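Side-chain contacts in glutathione s-transferase protein (Ralstonia solanacearum, PDB 3TOU), which binds glutathione and probably catalyses its transfer to electrophilic compounds: residues V107-E112 with T127-K132; V31-D34 with D39-I42; R142-R147 with H182-A187. All blocks are in the same frame, centred on the assembly; numbering follows the deposited sequence.

Interactions 1 and 3 belong to the helical C-terminal part of the chain and share helix 123-144, with nearest atoms about 10 Å apart; both are partly buried. Interaction 1 packs that helix antiparallel on helix 86-114 through apolar contacts and turns two cationic residues toward glutathione in the second subunit. Interaction 3 lies at the C-terminal end of the same helix, away from the glutathione sites, and joins a straight amide-to-carbonyl hydrogen bond to leucine packing. Interaction 2, at the surface of the thioredoxin-like N-terminal domain, relies instead on one carboxylate that gathers a loop onto the residue just after strand 29-32. Its centre is about 37 Å from that of interaction 3.

Interaction 1: residues V107-E112 with T127-K132; sequences VALRVE and TRQHHK. With GSH (glutathione), chain E.
Leu109 reaches from helix 86-114 onto helix 123-144, its isobutyl group lodged against Gln129 and His130. The branch carbon Leu109 CG lies 3.8 Å from Gln129 CB, and CD2 rests near the same CB, the two side chains sliding past each other in opposite directions. Leu109 CD1 takes the other neighbour. It stands over the face of the His130 ring, 3.7 Å from the centroid and 18° off the normal, displaced toward NE2; this is a CH-pi contact, with the leucine crossing the histidine at about a right angle. Gln129 completes the apolar layer: its CG, anti to the carbonyl carbon, lies 3.9 Å from Ala108 CB, and a bend at chi2 (-46°) keeps the amide carbon and NE2 of Gln129 beside that methyl, each 4.0 Å from Ala108 CB. The helices run nearly antiparallel, at 156°, with their axes 9.7 Å apart, as neighbours in the helical C-terminal domain of glutathione transferases. Leu109 is further enclosed by Ile126 and Ile133 of helix 123-144.

On another side of that helix, Arg128 and Lys132 reach a glutathione held in the second subunit. The edge of the Arg128 guanidinium meets the glycyl carboxylate: NE and NH2 both donate to GSH O32, each at 2.8 Å, in bonds clearly bent from linear. Lys132 NZ comes to the same GSH O32 at 2.7 Å. Arg128 NH2 and Lys132 NZ also bond to the carbonyls of Val35 and Leu48 of the second subunit. Three donors thus converge on one carboxylate oxygen, probably stabilising its negative charge, so that glutathione is bound jointly by both subunits while the neutral packing of Leu109, Gln129 and Ala108 joins the two helices.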
loop_
_atom_site.group_PDB
_atom_site.type_symbol
_atom_site.label_atom_id
_atom_site.label_comp_id
_atom_site.label_asym_id
_atom_site.label_seq_id
_atom_site.Cartn_x
_atom_site.Cartn_y
_atom_site.Cartn_z
ATOM N N VAL A 107 10.633 -3.730 5.714
ATOM C CA VAL A 107 11.115 -4.125 4.387
ATOM C C VAL A 107 12.122 -3.115 3.833
ATOM O O VAL A 107 13.123 -3.521 3.221
ATOM C CB VAL A 107 9.939 -4.379 3.377
ATOM C CG1 VAL A 107 10.439 -4.451 1.934
ATOM C CG2 VAL A 107 9.191 -5.650 3.756
ATOM N N ALA A 108 11.888 -1.813 4.061
ATOM C CA ALA A 108 12.894 -0.786 3.698
ATOM C C ALA A 108 14.260 -1.084 4.346
ATOM O O ALA A 108 15.312 -0.893 3.722
ATOM C CB ALA A 108 12.418 0.610 4.090
ATOM N N LEU A 109 14.232 -1.544 5.600
ATOM C CA LEU A 109 15.468 -1.961 6.303
ATOM C C LEU A 109 16.127 -3.167 5.649
ATOM O O LEU A 109 17.357 -3.212 5.540
ATOM C CB LEU A 109 15.205 -2.221 7.798
ATOM C CG LEU A 109 14.879 -0.976 8.625
ATOM C CD1 LEU A 109 14.266 -1.366 9.970
ATOM C CD2 LEU A 109 16.105 -0.100 8.839
ATOM N N ARG A 110 15.324 -4.134 5.203
ATOM C CA ARG A 110 15.851 -5.320 4.510
ATOM C C ARG A 110 16.515 -4.901 3.186
ATOM O O ARG A 110 17.583 -5.406 2.822
ATOM C CB ARG A 110 14.735 -6.357 4.280
ATOM C CG ARG A 110 15.088 -7.561 3.378
ATOM C CD ARG A 110 16.011 -8.572 4.059
ATOM N NE ARG A 110 16.294 -9.677 3.145
ATOM C CZ ARG A 110 17.108 -10.701 3.395
ATOM N NH1 ARG A 110 17.740 -10.807 4.560
ATOM N NH2 ARG A 110 17.282 -11.635 2.466
ATOM N N VAL A 111 15.889 -3.948 2.493
ATOM C CA VAL A 111 16.420 -3.413 1.222
ATOM C C VAL A 111 17.715 -2.644 1.457
ATOM O O VAL A 111 18.662 -2.776 0.693
ATOM C CB VAL A 111 15.355 -2.540 0.501
ATOM C CG1 VAL A 111 15.965 -1.658 -0.589
ATOM C CG2 VAL A 111 14.260 -3.435 -0.063
ATOM N N GLU A 112 17.766 -1.885 2.544
ATOM C CA GLU A 112 18.993 -1.187 2.934
ATOM C C GLU A 112 20.148 -2.176 3.168
ATOM O O GLU A 112 21.295 -1.864 2.862
ATOM C CB GLU A 112 18.736 -0.314 4.168
ATOM C CG GLU A 112 19.860 0.673 4.534
ATOM C CD GLU A 112 19.919 1.899 3.642
ATOM O OE1 GLU A 112 19.004 2.125 2.823
ATOM O OE2 GLU A 112 20.898 2.655 3.764
ATOM N N THR A 127 17.603 4.821 10.978
ATOM C CA THR A 127 16.979 5.404 12.164
ATOM C C THR A 127 15.512 5.764 11.904
ATOM O O THR A 127 14.639 5.483 12.733
ATOM C CB THR A 127 17.785 6.647 12.636
ATOM O OG1 THR A 127 19.125 6.230 12.926
ATOM C CG2 THR A 127 17.175 7.281 13.875
ATOM N N ARG A 128 15.266 6.368 10.746
ATOM C CA ARG A 128 13.927 6.797 10.353
ATOM C C ARG A 128 12.965 5.607 10.273
ATOM O O ARG A 128 11.837 5.679 10.793
ATOM C CB ARG A 128 13.984 7.530 9.022
ATOM C CG ARG A 128 12.641 7.962 8.509
ATOM C CD ARG A 128 12.789 8.660 7.175
ATOM N NE ARG A 128 11.686 9.588 7.025
ATOM C CZ ARG A 128 11.702 10.857 7.425
ATOM N NH1 ARG A 128 12.792 11.402 7.949
ATOM N NH2 ARG A 128 10.624 11.590 7.252
ATOM N N GLN A 129 13.413 4.523 9.643
ATOM C CA GLN A 129 12.568 3.337 9.524
ATOM C C GLN A 129 12.317 2.683 10.888
ATOM O O GLN A 129 11.190 2.283 11.193
ATOM C CB GLN A 129 13.120 2.349 8.493
ATOM C CG GLN A 129 13.329 2.948 7.080
ATOM C CD GLN A 129 12.161 3.782 6.567
ATOM O OE1 GLN A 129 12.355 4.880 6.028
ATOM N NE2 GLN A 129 10.950 3.267 6.718
ATOM N N HIS A 130 13.352 2.606 11.727
ATOM C CA HIS A 130 13.160 2.066 13.081
ATOM C C HIS A 130 12.213 2.916 13.918
ATOM O O HIS A 130 11.489 2.393 14.757
ATOM C CB HIS A 130 14.494 1.878 13.817
ATOM C CG HIS A 130 15.148 0.564 13.524
ATOM N ND1 HIS A 130 14.678 -0.625 14.037
ATOM C CD2 HIS A 130 16.208 0.246 12.745
ATOM C CE1 HIS A 130 15.429 -1.620 13.599
ATOM N NE2 HIS A 130 16.367 -1.119 12.818
ATOM N N HIS A 131 12.219 4.222 13.677
ATOM C CA HIS A 131 11.310 5.125 14.382
ATOM C C HIS A 131 9.866 4.816 13.983
ATOM O O HIS A 131 8.984 4.761 14.837
ATOM C CB HIS A 131 11.675 6.584 14.111
ATOM C CG HIS A 131 10.863 7.565 14.893
ATOM N ND1 HIS A 131 10.413 8.752 14.356
ATOM C CD2 HIS A 131 10.405 7.531 16.170
ATOM C CE1 HIS A 131 9.720 9.411 15.270
ATOM N NE2 HIS A 131 9.692 8.690 16.374
ATOM N N LYS A 132 9.642 4.569 12.693
ATOM C CA LYS A 132 8.321 4.174 12.199
ATOM C C LYS A 132 7.832 2.885 12.822
ATOM O O LYS A 132 6.674 2.781 13.211
ATOM C CB LYS A 132 8.322 4.034 10.673
ATOM C CG LYS A 132 8.472 5.352 9.942
ATOM C CD LYS A 132 8.315 5.152 8.437
ATOM C CE LYS A 132 8.807 6.382 7.659
ATOM N NZ LYS A 132 8.243 7.676 8.176
HETATM N N1 GSH E . 1.140 4.587 1.452
HETATM C CA1 GSH E . 1.098 6.029 1.732
HETATM C C1 GSH E . -0.149 6.630 1.122
HETATM O O11 GSH E . -0.682 6.098 0.122
HETATM O O12 GSH E . -0.703 7.652 1.610
HETATM C CB1 GSH E . 2.375 6.708 1.214
HETATM C CG1 GSH E . 2.425 8.141 1.750
HETATM C CD1 GSH E . 3.822 8.726 1.665
HETATM O OE1 GSH E . 4.906 7.860 1.602
HETATM N N2 GSH E . 3.953 10.058 1.652
HETATM C CA2 GSH E . 5.258 10.718 1.695
HETATM C C2 GSH E . 5.787 10.704 3.085
HETATM O O2 GSH E . 4.923 11.200 4.051
HETATM C CB2 GSH E . 5.125 12.195 1.324
HETATM S SG2 GSH E . 4.782 12.320 -0.441
HETATM N N3 GSH E . 7.029 10.257 3.337
HETATM C CA3 GSH E . 7.634 10.522 4.633
HETATM C C3 GSH E . 8.343 9.339 5.229
HETATM O O31 GSH E . 8.269 8.227 4.690
HETATM O O32 GSH E . 9.022 9.477 6.263
#

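Interaction 2: residues V31-D34 with D39-I42; sequences VLED and DTQI
Thr40 meets Glu33 through its hydroxyl: Thr40 OG1 donates to Glu33 OE2 at 2.7 Å, along the anti lone pair that points away from the other carboxylate oxygen. With OG1 anti to the backbone N (chi1 -178°), the same hydroxyl also accepts from Ile42 N at 3.1 Å, closing an ST turn. Thr40 CB meanwhile sits 3.4 Å from the carbonyl oxygen of Asp34.

Gln41 follows with two bonds to the carboxylate. Its backbone N reaches Glu33 OE2 at 3.0 Å from above the carboxylate plane, giving that oxygen a second donor. The side chain, extended beyond CG, runs across the glutamate so that Gln41 NE2 bonds Glu33 OE1 at 3.1 Å; the acceptor lies in the amide plane, whereas NE2 approaches from above the carboxylate plane, the two planes being turned 48° apart.

Ile42 continues inward, packing on Ile6, Val35 and the glutathione-binding Val51. The contact therefore fastens the loop after strand 29-32, an edge strand of the thioredoxin-like N-terminal domain, back onto the residue just after that strand, Glu33, whose backbone is bonded to Gly7. Three donors shared between both oxygens restrain rotation of the carboxylate and would probably keep it ionised, consistent with a charged Glu33 that holds the ST turn just past the strand.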
loop_
_atom_site.group_PDB
_atom_site.type_symbol
_atom_site.label_atom_id
_atom_site.label_comp_id
_atom_site.label_asym_id
_atom_site.label_seq_id
_atom_site.Cartn_x
_atom_site.Cartn_y
_atom_site.Cartn_z
ATOM N N VAL A 31 3.326 -20.003 -6.306
ATOM C CA VAL A 31 4.430 -19.999 -7.266
ATOM C C VAL A 31 5.571 -19.139 -6.732
ATOM O O VAL A 31 5.434 -17.918 -6.588
ATOM C CB VAL A 31 3.967 -19.501 -8.660
ATOM C CG1 VAL A 31 5.100 -19.604 -9.677
ATOM C CG2 VAL A 31 2.734 -20.299 -9.136
ATOM N N LEU A 32 6.695 -19.780 -6.436
ATOM C CA LEU A 32 7.825 -19.086 -5.827
ATOM C C LEU A 32 8.592 -18.261 -6.834
ATOM O O LEU A 32 8.882 -18.723 -7.943
ATOM C CB LEU A 32 8.757 -20.062 -5.111
ATOM C CG LEU A 32 8.128 -20.872 -3.977
ATOM C CD1 LEU A 32 9.162 -21.840 -3.433
ATOM C CD2 LEU A 32 7.623 -19.951 -2.881
ATOM N N GLU A 33 8.901 -17.030 -6.444
ATOM C CA GLU A 33 9.592 -16.091 -7.308
ATOM C C GLU A 33 10.517 -15.235 -6.463
ATOM O O GLU A 33 10.170 -14.851 -5.343
ATOM C CB GLU A 33 8.580 -15.209 -8.040
ATOM C CG GLU A 33 9.159 -14.260 -9.087
ATOM C CD GLU A 33 9.685 -14.962 -10.328
ATOM O OE1 GLU A 33 9.220 -16.081 -10.658
ATOM O OE2 GLU A 33 10.569 -14.380 -10.990
ATOM N N ASP A 34 11.713 -14.980 -6.985
ATOM C CA ASP A 34 12.651 -14.046 -6.364
ATOM C C ASP A 34 12.699 -12.781 -7.212
ATOM O O ASP A 34 13.365 -12.741 -8.251
ATOM C CB ASP A 34 14.051 -14.678 -6.247
ATOM C CG ASP A 34 15.032 -13.820 -5.434
ATOM O OD1 ASP A 34 14.721 -12.655 -5.084
ATOM O OD2 ASP A 34 16.136 -14.323 -5.138
ATOM N N ASP A 39 17.124 -12.252 -13.353
ATOM C CA ASP A 39 16.358 -13.040 -14.322
ATOM C C ASP A 39 14.883 -13.219 -13.931
ATOM O O ASP A 39 14.201 -14.072 -14.499
ATOM C CB ASP A 39 17.004 -14.429 -14.520
ATOM C CG ASP A 39 18.420 -14.356 -15.101
ATOM O OD1 ASP A 39 18.679 -13.499 -15.975
ATOM O OD2 ASP A 39 19.270 -15.177 -14.686
ATOM N N THR A 40 14.387 -12.423 -12.978
ATOM C CA THR A 40 12.979 -12.524 -12.555
ATOM C C THR A 40 11.972 -12.323 -13.690
ATOM O O THR A 40 12.201 -11.539 -14.611
ATOM C CB THR A 40 12.632 -11.573 -11.366
ATOM O OG1 THR A 40 11.267 -11.781 -10.991
ATOM C CG2 THR A 40 12.822 -10.115 -11.736
ATOM N N GLN A 41 10.854 -13.042 -13.607
ATOM C CA GLN A 41 9.773 -12.936 -14.580
ATOM C C GLN A 41 8.624 -12.081 -14.063
ATOM O O GLN A 41 7.585 -11.993 -14.719
ATOM C CB GLN A 41 9.215 -14.329 -14.924
ATOM C CG GLN A 41 8.616 -15.055 -13.703
ATOM C CD GLN A 41 7.729 -16.241 -14.048
ATOM O OE1 GLN A 41 7.280 -16.390 -15.183
ATOM N NE2 GLN A 41 7.468 -17.088 -13.057
ATOM N N ILE A 42 8.799 -11.452 -12.898
ATOM C CA ILE A 42 7.655 -10.781 -12.227
ATOM C C ILE A 42 6.968 -9.733 -13.109
ATOM O O ILE A 42 5.745 -9.629 -13.109
ATOM C CB ILE A 42 8.019 -10.263 -10.801
ATOM C CG1 ILE A 42 6.774 -9.707 -10.063
ATOM C CG2 ILE A 42 9.190 -9.251 -10.853
ATOM C CD1 ILE A 42 5.682 -10.759 -9.783
#

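Interaction 3: residues R142-R147 with H182-A187; sequences RGLADR and HANLAA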
loop_
_atom_site.group_PDB
_atom_site.type_symbol
_atom_site.label_atom_id
_atom_site.label_comp_id
_atom_site.label_asym_id
_atom_site.label_seq_id
_atom_site.Cartn_x
_atom_site.Cartn_y
_atom_site.Cartn_z
ATOM N N ARG A 142 -1.877 0.546 21.606
ATOM C CA ARG A 142 -2.941 1.459 22.039
ATOM C C ARG A 142 -4.297 1.098 21.434
ATOM O O ARG A 142 -5.319 1.097 22.134
ATOM C CB ARG A 142 -2.596 2.916 21.711
ATOM C CG ARG A 142 -1.543 3.543 22.621
ATOM C CD ARG A 142 -1.498 5.073 22.445
ATOM N NE ARG A 142 -1.409 5.462 21.040
ATOM C CZ ARG A 142 -0.276 5.711 20.384
ATOM N NH1 ARG A 142 0.902 5.643 20.998
ATOM N NH2 ARG A 142 -0.329 6.042 19.106
ATOM N N GLY A 143 -4.296 0.767 20.145
ATOM C CA GLY A 143 -5.521 0.427 19.426
ATOM C C GLY A 143 -6.189 -0.853 19.893
ATOM O O GLY A 143 -7.418 -0.906 19.986
ATOM N N LEU A 144 -5.388 -1.880 20.183
ATOM C CA LEU A 144 -5.894 -3.178 20.597
ATOM C C LEU A 144 -6.406 -3.131 22.034
ATOM O O LEU A 144 -7.402 -3.787 22.369
ATOM C CB LEU A 144 -4.813 -4.257 20.474
ATOM C CG LEU A 144 -5.159 -5.657 21.000
ATOM C CD1 LEU A 144 -6.214 -6.318 20.138
ATOM C CD2 LEU A 144 -3.881 -6.478 21.080
ATOM N N ALA A 145 -5.725 -2.331 22.858
ATOM C CA ALA A 145 -6.045 -2.197 24.288
ATOM C C ALA A 145 -6.209 -3.573 24.958
ATOM O O ALA A 145 -5.347 -4.439 24.829
ATOM C CB ALA A 145 -7.287 -1.316 24.472
ATOM N N ASP A 146 -7.337 -3.779 25.640
ATOM C CA ASP A 146 -7.619 -5.023 26.364
ATOM C C ASP A 146 -8.442 -6.030 25.548
ATOM O O ASP A 146 -8.878 -7.062 26.075
ATOM C CB ASP A 146 -8.385 -4.676 27.653
ATOM C CG ASP A 146 -9.749 -4.054 27.375
ATOM O OD1 ASP A 146 -9.848 -3.109 26.553
ATOM O OD2 ASP A 146 -10.739 -4.518 27.971
ATOM N N ARG A 147 -8.653 -5.732 24.267
ATOM C CA ARG A 147 -9.545 -6.531 23.421
ATOM C C ARG A 147 -8.908 -7.804 22.895
ATOM O O ARG A 147 -7.676 -7.940 22.863
ATOM C CB ARG A 147 -10.116 -5.684 22.281
ATOM C CG ARG A 147 -10.862 -4.453 22.803
ATOM C CD ARG A 147 -11.720 -3.770 21.752
ATOM N NE ARG A 147 -10.965 -3.420 20.555
ATOM C CZ ARG A 147 -10.220 -2.330 20.417
ATOM N NH1 ARG A 147 -10.101 -1.449 21.407
ATOM N NH2 ARG A 147 -9.577 -2.126 19.280
ATOM N N HIS A 182 5.257 -4.296 24.743
ATOM C CA HIS A 182 3.799 -4.328 24.592
ATOM C C HIS A 182 3.229 -5.703 24.935
ATOM O O HIS A 182 3.089 -6.571 24.066
ATOM C CB HIS A 182 3.384 -3.897 23.170
ATOM C CG HIS A 182 3.972 -2.587 22.745
ATOM N ND1 HIS A 182 3.671 -1.401 23.379
ATOM C CD2 HIS A 182 4.863 -2.279 21.772
ATOM C CE1 HIS A 182 4.338 -0.414 22.803
ATOM N NE2 HIS A 182 5.067 -0.921 21.824
ATOM N N ALA A 183 2.915 -5.889 26.219
ATOM C CA ALA A 183 2.322 -7.123 26.726
ATOM C C ALA A 183 1.077 -7.543 25.953
ATOM O O ALA A 183 0.896 -8.729 25.670
ATOM C CB ALA A 183 1.992 -6.985 28.223
ATOM N N ASN A 184 0.223 -6.580 25.604
ATOM C CA ASN A 184 -1.008 -6.938 24.905
ATOM C C ASN A 184 -0.747 -7.495 23.491
ATOM O O ASN A 184 -1.431 -8.423 23.053
ATOM C CB ASN A 184 -2.071 -5.832 24.955
ATOM C CG ASN A 184 -1.703 -4.571 24.160
ATOM O OD1 ASN A 184 -0.543 -4.313 23.827
ATOM N ND2 ASN A 184 -2.723 -3.766 23.873
ATOM N N LEU A 185 0.280 -6.976 22.829
ATOM C CA LEU A 185 0.703 -7.526 21.522
ATOM C C LEU A 185 1.325 -8.908 21.653
ATOM O O LEU A 185 1.107 -9.771 20.798
ATOM C CB LEU A 185 1.662 -6.575 20.796
ATOM C CG LEU A 185 1.101 -5.194 20.415
ATOM C CD1 LEU A 185 2.130 -4.393 19.588
ATOM C CD2 LEU A 185 -0.229 -5.320 19.650
ATOM N N ALA A 186 2.089 -9.129 22.726
ATOM C CA ALA A 186 2.650 -10.448 22.997
ATOM C C ALA A 186 1.551 -11.497 23.129
ATOM O O ALA A 186 1.640 -12.566 22.528
ATOM C CB ALA A 186 3.546 -10.425 24.262
ATOM N N ALA A 187 0.520 -11.172 23.906
ATOM C CA ALA A 187 -0.634 -12.040 24.124
ATOM C C ALA A 187 -1.429 -12.253 22.836
ATOM O O ALA A 187 -1.828 -13.383 22.524
ATOM C CB ALA A 187 -1.535 -11.463 25.212
#
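The amide of Asn184 points its nitrogen at the backbone of Ala145. Asn184 ND2 gives an almost linear hydrogen bond (176°) to Ala145 O at 2.9 Å, approaching in the carbonyl plane on a lone pair, and the acceptor in turn lies in the plane of the amide. A chi1 of 68°, which sets Asn184 CG between its own backbone N and carbonyl carbon, swings the group across to the end of the neighbouring helix. The opposite side of the amide is held as well, since Asn184 OD1 is hydrogen-bonded to the hydroxyl of Ser141, one turn back in helix 123-144; with both ends gripped, the amide is fixed against a flip.

Here helix 123-144 of the all-helical C-terminal domain terminates. Ala145 leaves helical geometry with positive phi and begins, with Asp146, the corner of a type II' beta turn from Leu144 to Arg147, closed by Arg147 N to Leu144 O at 3.0 Å. The carbonyl offered to Asn184 thus belongs to the turn, and its partner lies in the first turn of helix 183-193, just beyond the N-cap position held by His182.

Leu144 passes alongside Asn184 in the opposite direction. Leu144 CB is 4.0 Å from Asn184 ND2, while Leu144 CD2 extends to Asn184 O at 3.7 Å. The same methyl, Leu144 CD2, touches Leu185 CD2 at 4.1 Å, a methyl-to-methyl contact on the buried side, where Leu185 also packs on Leu137 and Trp178.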